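Lysine-sensitive aspartokinase 3 (Escherichia coli, PDB 2J0W) catalyses the ATP-dependent phosphorylation of L-aspartate to 4-phospho-L-aspartate, a lysine-inhibited step that feeds lysine biosynthesis. Local coordinates at residues W139-K144 / I180-I185; V36-S41 / M121-F126. All coordinates share one frame; numbering follows the deposited sequence.

Contact 1 (W139-K144 / I180-I185); sequences WFDVRK and ITQGFI. With ASP (aspartic acid), chain B.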
loop_
_atom_site.group_PDB
_atom_site.type_symbol
_atom_site.label_atom_id
_atom_site.label_comp_id
_atom_site.label_asym_id
_atom_site.label_seq_id
_atom_site.Cartn_x
_atom_site.Cartn_y
_atom_site.Cartn_z
ATOM N N TRP A 139 -18.147 35.437 -28.478
ATOM C CA TRP A 139 -16.906 34.981 -27.874
ATOM C C TRP A 139 -16.909 35.383 -26.405
ATOM O O TRP A 139 -17.382 36.469 -26.059
ATOM C CB TRP A 139 -15.731 35.635 -28.607
ATOM C CG TRP A 139 -14.376 35.188 -28.179
ATOM C CD1 TRP A 139 -13.684 34.101 -28.633
ATOM C CD2 TRP A 139 -13.533 35.827 -27.212
ATOM N NE1 TRP A 139 -12.460 34.023 -28.005
ATOM C CE2 TRP A 139 -12.344 35.069 -27.126
ATOM C CE3 TRP A 139 -13.669 36.968 -26.404
ATOM C CZ2 TRP A 139 -11.292 35.415 -26.266
ATOM C CZ3 TRP A 139 -12.620 37.313 -25.546
ATOM C CH2 TRP A 139 -11.449 36.536 -25.483
ATOM N N PHE A 140 -16.390 34.507 -25.544
ATOM C CA PHE A 140 -16.330 34.785 -24.111
ATOM C C PHE A 140 -15.012 34.307 -23.522
ATOM O O PHE A 140 -14.556 33.212 -23.834
ATOM C CB PHE A 140 -17.479 34.096 -23.385
ATOM C CG PHE A 140 -17.582 34.473 -21.942
ATOM C CD1 PHE A 140 -18.047 35.730 -21.573
ATOM C CD2 PHE A 140 -17.193 33.586 -20.948
ATOM C CE1 PHE A 140 -18.124 36.103 -20.222
ATOM C CE2 PHE A 140 -17.265 33.947 -19.591
ATOM C CZ PHE A 140 -17.732 35.207 -19.230
ATOM N N ASP A 141 -14.422 35.124 -22.652
ATOM C CA ASP A 141 -13.136 34.808 -22.006
ATOM C C ASP A 141 -13.313 34.060 -20.667
ATOM O O ASP A 141 -13.507 34.700 -19.626
ATOM C CB ASP A 141 -12.372 36.118 -21.767
ATOM C CG ASP A 141 -10.959 35.896 -21.252
ATOM O OD1 ASP A 141 -10.702 34.888 -20.551
ATOM O OD2 ASP A 141 -10.100 36.754 -21.542
ATOM N N VAL A 142 -13.225 32.726 -20.675
ATOM C CA VAL A 142 -13.412 31.974 -19.435
ATOM C C VAL A 142 -12.666 32.549 -18.272
ATOM O O VAL A 142 -13.103 32.419 -17.133
ATOM C CB VAL A 142 -12.958 30.505 -19.503
ATOM C CG1 VAL A 142 -14.101 29.617 -19.939
ATOM C CG2 VAL A 142 -11.757 30.371 -20.393
ATOM N N ARG A 143 -11.535 33.176 -18.534
ATOM C CA ARG A 143 -10.764 33.727 -17.434
ATOM C C ARG A 143 -11.584 34.641 -16.530
ATOM O O ARG A 143 -11.265 34.800 -15.351
ATOM C CB ARG A 143 -9.525 34.431 -17.972
ATOM C CG ARG A 143 -8.572 33.448 -18.617
ATOM C CD ARG A 143 -7.368 34.136 -19.185
ATOM N NE ARG A 143 -7.739 34.991 -20.305
ATOM C CZ ARG A 143 -6.873 35.698 -21.022
ATOM N NH1 ARG A 143 -5.569 35.657 -20.747
ATOM N NH2 ARG A 143 -7.318 36.462 -22.006
ATOM N N LYS A 144 -12.654 35.222 -17.064
ATOM C CA LYS A 144 -13.508 36.084 -16.246
ATOM C C LYS A 144 -14.253 35.229 -15.227
ATOM O O LYS A 144 -14.705 35.727 -14.197
ATOM C CB LYS A 144 -14.537 36.819 -17.100
ATOM C CG LYS A 144 -13.967 37.742 -18.150
ATOM C CD LYS A 144 -15.103 38.343 -18.969
ATOM C CE LYS A 144 -14.595 39.042 -20.222
ATOM N NZ LYS A 144 -15.722 39.311 -21.162
ATOM N N ILE A 180 -19.173 30.932 -27.101
ATOM C CA ILE A 180 -17.996 30.138 -27.387
ATOM C C ILE A 180 -16.893 30.633 -26.460
ATOM O O ILE A 180 -16.612 31.840 -26.398
ATOM C CB ILE A 180 -17.583 30.310 -28.861
ATOM C CG1 ILE A 180 -18.805 30.059 -29.744
ATOM C CG2 ILE A 180 -16.454 29.353 -29.223
ATOM C CD1 ILE A 180 -19.556 28.808 -29.376
ATOM N N THR A 181 -16.286 29.712 -25.718
ATOM C CA THR A 181 -15.217 30.090 -24.811
ATOM C C THR A 181 -14.106 29.037 -24.832
ATOM O O THR A 181 -14.205 28.032 -25.552
ATOM C CB THR A 181 -15.758 30.308 -23.379
ATOM O OG1 THR A 181 -14.713 30.853 -22.571
ATOM C CG2 THR A 181 -16.284 28.990 -22.758
ATOM N N GLN A 182 -13.060 29.249 -24.040
ATOM C CA GLN A 182 -11.928 28.318 -24.035
ATOM C C GLN A 182 -11.706 27.449 -22.807
ATOM O O GLN A 182 -11.837 27.900 -21.673
ATOM C CB GLN A 182 -10.643 29.099 -24.330
ATOM C CG GLN A 182 -10.508 30.406 -23.568
ATOM C CD GLN A 182 -11.472 31.479 -24.032
ATOM O OE1 GLN A 182 -11.903 32.319 -23.239
ATOM N NE2 GLN A 182 -11.809 31.469 -25.318
ATOM N N GLY A 183 -11.360 26.191 -23.029
ATOM C CA GLY A 183 -11.096 25.324 -21.898
ATOM C C GLY A 183 -9.608 25.393 -21.604
ATOM O O GLY A 183 -8.887 26.126 -22.287
ATOM N N PHE A 184 -9.156 24.655 -20.589
ATOM C CA PHE A 184 -7.738 24.592 -20.226
ATOM C C PHE A 184 -7.146 25.796 -19.471
ATOM O O PHE A 184 -6.187 25.633 -18.702
ATOM C CB PHE A 184 -6.925 24.330 -21.495
ATOM C CG PHE A 184 -5.442 24.302 -21.290
ATOM C CD1 PHE A 184 -4.868 23.414 -20.385
ATOM C CD2 PHE A 184 -4.605 25.073 -22.098
ATOM C CE1 PHE A 184 -3.471 23.274 -20.297
ATOM C CE2 PHE A 184 -3.197 24.945 -22.023
ATOM C CZ PHE A 184 -2.631 24.040 -21.122
ATOM N N ILE A 185 -7.702 26.990 -19.678
ATOM C CA ILE A 185 -7.172 28.176 -19.016
ATOM C C ILE A 185 -8.036 28.805 -17.929
ATOM O O ILE A 185 -9.249 28.591 -17.863
ATOM C CB ILE A 185 -6.847 29.288 -20.022
ATOM C CG1 ILE A 185 -8.137 29.838 -20.634
ATOM C CG2 ILE A 185 -5.947 28.745 -21.113
ATOM C CD1 ILE A 185 -7.905 31.007 -21.580
HETATM N N ASP B . -4.908 22.675 -25.301
HETATM C CA ASP B . -4.434 21.927 -24.140
HETATM C C ASP B . -3.496 20.823 -24.675
HETATM O O ASP B . -3.170 20.858 -25.887
HETATM C CB ASP B . -5.654 21.376 -23.340
HETATM C CG ASP B . -6.507 20.283 -24.023
HETATM O OD1 ASP B . -6.167 19.889 -25.182
HETATM O OD2 ASP B . -7.528 19.812 -23.403
HETATM O OXT ASP B . -3.120 19.901 -23.873
#
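Phe140 N donates to Ile180 O (2.8 Å), closing the parallel pairing of edge strand 137-139 with strand 178-182 in the central sheet of the amino acid kinase fold. One residue on, Thr181 OG1 gives its proton to Phe140 O at 2.7 Å, with the hydroxyl well above the plane of that carbonyl. Gln182 reaches across to the loop that follows. From CB, CG turns into the crowded position between the backbone N and the carbonyl carbon (chi1 45°) and lies against Val142 CG2. The chain bends again at CD, and OE1 then accepts from Val142 N at 2.9 Å, with the donor tilted 27° from the amide's carbonyl plane. Thr181 OG1 offers that N-H a second, weak acceptor. On the other branch, Gln182 NE2 approaches the Trp139 ring obliquely, 3.8 Å from NE1, whose own hydrogen bond goes to Thr123. An alanine at Gln182 would probably leave Val142 N without the stronger of these two acceptors and open a gap beside the indole. Further along, Arg143 CG packs on Ile185 CD1 (3.9 Å), while its NH2 forms a salt bridge with Asp141 OD2. The 180-185 segment then reaches the substrate site, where the CA of the bound aspartate sits 3.7 Å above the centre of the Phe184 ring.

Contact 2 (V36-S41 / M121-F126); sequences VVLSAS and MSTLLF. With ASP (aspartic acid), chain B.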
loop_
_atom_site.group_PDB
_atom_site.type_symbol
_atom_site.label_atom_id
_atom_site.label_comp_id
_atom_site.label_asym_id
_atom_site.label_seq_id
_atom_site.Cartn_x
_atom_site.Cartn_y
_atom_site.Cartn_z
ATOM N N VAL A 36 -20.056 26.189 -25.833
ATOM C CA VAL A 36 -19.081 25.367 -26.521
ATOM C C VAL A 36 -17.721 25.627 -25.886
ATOM O O VAL A 36 -17.400 26.759 -25.510
ATOM C CB VAL A 36 -19.030 25.695 -28.032
ATOM C CG1 VAL A 36 -18.042 24.766 -28.744
ATOM C CG2 VAL A 36 -20.417 25.546 -28.628
ATOM N N VAL A 37 -16.935 24.571 -25.750
ATOM C CA VAL A 37 -15.622 24.691 -25.158
ATOM C C VAL A 37 -14.621 24.178 -26.171
ATOM O O VAL A 37 -14.722 23.039 -26.629
ATOM C CB VAL A 37 -15.555 23.881 -23.854
ATOM C CG1 VAL A 37 -14.135 23.834 -23.322
ATOM C CG2 VAL A 37 -16.477 24.516 -22.833
ATOM N N LEU A 38 -13.664 25.024 -26.539
ATOM C CA LEU A 38 -12.666 24.630 -27.526
ATOM C C LEU A 38 -11.265 24.592 -26.971
ATOM O O LEU A 38 -10.915 25.385 -26.102
ATOM C CB LEU A 38 -12.654 25.606 -28.698
ATOM C CG LEU A 38 -13.894 25.830 -29.555
ATOM C CD1 LEU A 38 -13.559 26.892 -30.595
ATOM C CD2 LEU A 38 -14.325 24.530 -30.221
ATOM N N SER A 39 -10.480 23.651 -27.476
ATOM C CA SER A 39 -9.081 23.523 -27.112
ATOM C C SER A 39 -8.469 24.264 -28.289
ATOM O O SER A 39 -9.187 24.683 -29.192
ATOM C CB SER A 39 -8.604 22.065 -27.170
ATOM O OG SER A 39 -9.178 21.241 -26.171
ATOM N N ALA A 40 -7.155 24.421 -28.299
ATOM C CA ALA A 40 -6.512 25.099 -29.408
ATOM C C ALA A 40 -6.391 24.063 -30.514
ATOM O O ALA A 40 -6.483 22.860 -30.264
ATOM C CB ALA A 40 -5.138 25.600 -28.984
ATOM N N SER A 41 -6.178 24.522 -31.737
ATOM C CA SER A 41 -6.043 23.603 -32.860
ATOM C C SER A 41 -4.862 22.648 -32.693
ATOM O O SER A 41 -3.850 22.993 -32.088
ATOM C CB SER A 41 -5.904 24.396 -34.155
ATOM O OG SER A 41 -7.025 25.249 -34.320
ATOM N N MET A 121 -6.921 31.988 -29.804
ATOM C CA MET A 121 -7.035 32.080 -31.257
ATOM C C MET A 121 -8.084 31.127 -31.821
ATOM O O MET A 121 -8.848 31.507 -32.690
ATOM C CB MET A 121 -5.678 31.822 -31.933
ATOM C CG MET A 121 -4.672 32.931 -31.684
ATOM S SD MET A 121 -2.993 32.433 -32.053
ATOM C CE MET A 121 -2.884 32.931 -33.720
ATOM N N SER A 122 -8.138 29.898 -31.323
ATOM C CA SER A 122 -9.121 28.947 -31.831
ATOM C C SER A 122 -10.564 29.403 -31.593
ATOM O O SER A 122 -11.366 29.366 -32.511
ATOM C CB SER A 122 -8.903 27.559 -31.218
ATOM O OG SER A 122 -9.223 27.547 -29.837
ATOM N N THR A 123 -10.901 29.841 -30.381
ATOM C CA THR A 123 -12.272 30.283 -30.114
ATOM C C THR A 123 -12.656 31.537 -30.899
ATOM O O THR A 123 -13.823 31.725 -31.220
ATOM C CB THR A 123 -12.531 30.568 -28.617
ATOM O OG1 THR A 123 -11.560 31.497 -28.130
ATOM C CG2 THR A 123 -12.465 29.298 -27.817
ATOM N N LEU A 124 -11.690 32.401 -31.198
ATOM C CA LEU A 124 -11.994 33.606 -31.966
ATOM C C LEU A 124 -12.402 33.234 -33.380
ATOM O O LEU A 124 -13.335 33.805 -33.941
ATOM C CB LEU A 124 -10.790 34.530 -32.040
ATOM C CG LEU A 124 -10.602 35.445 -30.840
ATOM C CD1 LEU A 124 -9.445 36.396 -31.092
ATOM C CD2 LEU A 124 -11.882 36.219 -30.610
ATOM N N LEU A 125 -11.697 32.272 -33.956
ATOM C CA LEU A 125 -11.996 31.851 -35.303
ATOM C C LEU A 125 -13.316 31.104 -35.351
ATOM O O LEU A 125 -14.149 31.352 -36.224
ATOM C CB LEU A 125 -10.866 30.974 -35.848
ATOM C CG LEU A 125 -9.491 31.657 -35.921
ATOM C CD1 LEU A 125 -8.470 30.698 -36.500
ATOM C CD2 LEU A 125 -9.580 32.929 -36.769
ATOM N N PHE A 126 -13.528 30.200 -34.407
ATOM C CA PHE A 126 -14.763 29.443 -34.422
ATOM C C PHE A 126 -15.983 30.362 -34.459
ATOM O O PHE A 126 -16.904 30.120 -35.243
ATOM C CB PHE A 126 -14.851 28.503 -33.221
ATOM C CG PHE A 126 -15.849 27.390 -33.405
ATOM C CD1 PHE A 126 -15.603 26.366 -34.311
ATOM C CD2 PHE A 126 -17.048 27.381 -32.698
ATOM C CE1 PHE A 126 -16.532 25.351 -34.516
ATOM C CE2 PHE A 126 -17.983 26.374 -32.896
ATOM C CZ PHE A 126 -17.725 25.358 -33.807
HETATM N N ASP B . -4.908 22.675 -25.301
HETATM C CA ASP B . -4.434 21.927 -24.140
HETATM C C ASP B . -3.496 20.823 -24.675
HETATM O O ASP B . -3.170 20.858 -25.887
HETATM C CB ASP B . -5.654 21.376 -23.340
HETATM C CG ASP B . -6.507 20.283 -24.023
HETATM O OD1 ASP B . -6.167 19.889 -25.182
HETATM O OD2 ASP B . -7.528 19.812 -23.403
HETATM O OXT ASP B . -3.120 19.901 -23.873
#
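The Phe126 ring is the flat group of this contact, and Leu38 CD1 and Val36 CG1 both come to it obliquely. Leu38 CD1 presses in at the root of the ring, 3.3 Å from Phe126 CB, the two side chains crossing at about a right angle. Val36 CG1 touches more lightly at Phe126 CE2, 4.5 Å away. With CG anti to its backbone N (chi1 -161°), Phe126 has that atom 3.7 Å from Leu38 CD1, and Met20 and Ala24 of helix 17-27 also touch the Phe126 side chain. Here helix 108-131 packs on the central sheet of the kinase domain, its segment axis 8.9 Å from that of the strand and running at 135° to it. Leu38 also slides past Thr123 in the opposite direction, its CB meeting Thr123 CG2 at 3.8 Å. Beyond the strand's end the contact turns polar. Ser122 OG lies 2.9 Å from Ser39 O, but its single proton can also go to Glu119 O, so which carbonyl receives it is not settled. Ser39 OG bonds to Ser201 and stands 3.4 Å from OD1 of the bound aspartate. Glu119, which itself binds the substrate, takes a weak bond from Ala40 N. The chemistry thus implies apolar packing of Leu38 and Val36 along the strand and polar groups just past its end, where Ser39 and Glu119 both lie at the same aspartate.

The two contacts lie side by side in the kinase domain, their centres 9 Å apart, and follow one another along the chain: contact 2 closes at residue 126 before contact 1 opens at 139. They share the central sheet, where strands 33-38 and 178-182 are neighbours; Thr181 N probably bonds to Val36 O across 3.2 Å. Helix 108-131 joins them as well, through Thr123, packed on Leu38 in contact 2: its OG1 probably bonds to Trp139 NE1 of contact 1 and lies close to Gln182 NE2. Both reach the bound aspartate, through Ser39 and Phe184, so the loops just after two adjacent strands help build one substrate pocket, completed by Thr45, Glu119 and residues 198-201.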